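Pyruvate kinase (Pseudomonas aeruginosa, PDB 6QXL) probably catalyses the last step of glycolysis, transferring the phosphoryl group of phosphoenolpyruvate to ADP to give pyruvate and ATP. Local coordinates at residues Q24-I30 with P325-K330. Sequence-based numbering, arbitrary orientation.
Sequences QLILAGI and PVEAVK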
loop_
_atom_site.group_PDB
_atom_site.type_symbol
_atom_site.label_atom_id
_atom_site.label_comp_id
_atom_site.label_asym_id
_atom_site.label_seq_id
_atom_site.Cartn_x
_atom_site.Cartn_y
_atom_site.Cartn_z
ATOM N N GLN A 24 25.341 10.008 -39.662
ATOM C CA GLN A 24 24.410 8.896 -39.509
ATOM C C GLN A 24 24.038 8.600 -38.043
ATOM O O GLN A 24 22.897 8.225 -37.764
ATOM C CB GLN A 24 24.973 7.652 -40.158
ATOM C CG GLN A 24 24.838 7.610 -41.666
ATOM C CD GLN A 24 25.551 6.388 -42.232
ATOM O OE1 GLN A 24 26.760 6.432 -42.561
ATOM N NE2 GLN A 24 24.834 5.279 -42.280
ATOM N N LEU A 25 25.002 8.777 -37.133
ATOM C CA LEU A 25 24.747 8.619 -35.711
ATOM C C LEU A 25 23.805 9.705 -35.181
ATOM O O LEU A 25 22.917 9.428 -34.369
ATOM C CB LEU A 25 26.055 8.643 -34.903
ATOM C CG LEU A 25 27.077 7.532 -35.070
ATOM C CD1 LEU A 25 28.314 7.853 -34.227
ATOM C CD2 LEU A 25 26.483 6.185 -34.712
ATOM N N ILE A 26 24.023 10.931 -35.624
ATOM C CA ILE A 26 23.150 12.056 -35.283
ATOM C C ILE A 26 21.732 11.753 -35.751
ATOM O O ILE A 26 20.772 11.918 -34.990
ATOM C CB ILE A 26 23.673 13.373 -35.894
ATOM C CG1 ILE A 26 25.140 13.593 -35.379
ATOM C CG2 ILE A 26 22.779 14.537 -35.557
ATOM C CD1 ILE A 26 25.453 13.694 -33.993
ATOM N N LEU A 27 21.600 11.296 -36.983
ATOM C CA LEU A 27 20.273 10.978 -37.518
ATOM C C LEU A 27 19.651 9.770 -36.857
ATOM O O LEU A 27 18.440 9.676 -36.794
ATOM C CB LEU A 27 20.315 10.766 -39.032
ATOM C CG LEU A 27 20.621 12.004 -39.846
ATOM C CD1 LEU A 27 21.153 11.571 -41.226
ATOM C CD2 LEU A 27 19.410 12.940 -39.935
ATOM N N ALA A 28 20.471 8.842 -36.379
ATOM C CA ALA A 28 19.948 7.654 -35.714
ATOM C C ALA A 28 19.439 7.965 -34.304
ATOM O O ALA A 28 18.714 7.157 -33.716
ATOM C CB ALA A 28 20.993 6.555 -35.674
ATOM N N GLY A 29 19.846 9.114 -33.764
ATOM C CA GLY A 29 19.275 9.637 -32.546
ATOM C C GLY A 29 20.190 9.781 -31.354
ATOM O O GLY A 29 19.698 9.895 -30.233
ATOM N N ILE A 30 21.503 9.820 -31.516
ATOM C CA ILE A 30 22.330 9.967 -30.325
ATOM C C ILE A 30 22.009 11.277 -29.615
ATOM O O ILE A 30 21.750 12.285 -30.248
ATOM C CB ILE A 30 23.840 9.855 -30.601
ATOM C CG1 ILE A 30 24.379 10.984 -31.462
ATOM C CG2 ILE A 30 24.179 8.516 -31.244
ATOM C CD1 ILE A 30 25.845 11.249 -31.159
ATOM N N PRO A 325 28.379 0.641 -35.763
ATOM C CA PRO A 325 28.013 1.695 -34.825
ATOM C C PRO A 325 26.620 2.295 -35.037
ATOM O O PRO A 325 25.894 2.550 -34.074
ATOM C CB PRO A 325 29.108 2.743 -35.025
ATOM C CG PRO A 325 29.666 2.460 -36.360
ATOM C CD PRO A 325 29.586 0.980 -36.528
ATOM N N VAL A 326 26.226 2.490 -36.279
ATOM C CA VAL A 326 24.921 3.100 -36.533
ATOM C C VAL A 326 23.800 2.130 -36.184
ATOM O O VAL A 326 22.818 2.507 -35.537
ATOM C CB VAL A 326 24.812 3.613 -37.977
ATOM C CG1 VAL A 326 23.426 4.171 -38.282
ATOM C CG2 VAL A 326 25.876 4.675 -38.206
ATOM N N GLU A 327 23.973 0.877 -36.554
ATOM C CA GLU A 327 22.951 -0.131 -36.283
ATOM C C GLU A 327 22.773 -0.354 -34.776
ATOM O O GLU A 327 21.659 -0.597 -34.313
ATOM C CB GLU A 327 23.278 -1.437 -36.992
ATOM C CG GLU A 327 23.321 -1.317 -38.523
ATOM C CD GLU A 327 24.650 -0.867 -39.151
ATOM O OE1 GLU A 327 25.580 -0.356 -38.466
ATOM O OE2 GLU A 327 24.780 -1.051 -40.362
ATOM N N ALA A 328 23.866 -0.231 -34.013
ATOM C CA ALA A 328 23.790 -0.323 -32.563
ATOM C C ALA A 328 22.911 0.774 -31.977
ATOM O O ALA A 328 22.010 0.491 -31.185
ATOM C CB ALA A 328 25.173 -0.295 -31.944
ATOM N N VAL A 329 23.149 2.015 -32.385
ATOM C CA VAL A 329 22.342 3.131 -31.905
ATOM C C VAL A 329 20.872 2.919 -32.277
ATOM O O VAL A 329 19.989 3.075 -31.441
ATOM C CB VAL A 329 22.858 4.469 -32.460
ATOM C CG1 VAL A 329 21.839 5.603 -32.225
ATOM C CG2 VAL A 329 24.215 4.807 -31.848
ATOM N N LYS A 330 20.616 2.545 -33.523
ATOM C CA LYS A 330 19.239 2.293 -33.956
ATOM C C LYS A 330 18.561 1.224 -33.099
ATOM O O LYS A 330 17.428 1.404 -32.655
ATOM C CB LYS A 330 19.173 1.903 -35.430
ATOM C CG LYS A 330 19.459 3.051 -36.366
ATOM C CD LYS A 330 19.079 2.714 -37.810
ATOM C CE LYS A 330 19.512 3.822 -38.767
ATOM N NZ LYS A 330 19.605 3.330 -40.172
#
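With chi1 at 167°, Val329 swings CG1 away from its own nitrogen, while CG2 lies beside it. This turns CG1 to Ala28 and CG2 to Leu25. Val329 CG1 rests 3.7 Å from Ala28 CB, and Val329 CG2 is near Leu25 CD2. Ile30 CG2 touches both methyls and is 3.8 Å from Val329 CG2. In Leu25, CG lies beside the backbone N (chi1 -66°). CD1 continues the chain, and the CD2 branch turns to the other helix. Leu25 CD2 sits 3.9 Å from Val326 CG2 and lies against the start of that helix, 3.7 Å from Pro325 O. Val326 CG2 is also met by Gln24 CB, 3.7 Å away.

The two helices are neighbours on the outside of the (beta/alpha)8 barrel. Helix 19-28 follows the first strand. Helix 325-340 comes after the eighth, beyond the short helix 317-320, so their packing closes the ring of helices. The axes of 24-28 and 325-330 come within 9.2 Å and run nearly parallel, at 9°. Leu315 on the last barrel strand touches Val329 from the barrel side.

Helix 19-28 ends in a Schellman motif at Gly29, which has positive phi. This turn brings Ile30 back beside Val329. Toward the more open side, the CG methylene of Lys330 packs on Ala28 CB at 3.9 Å.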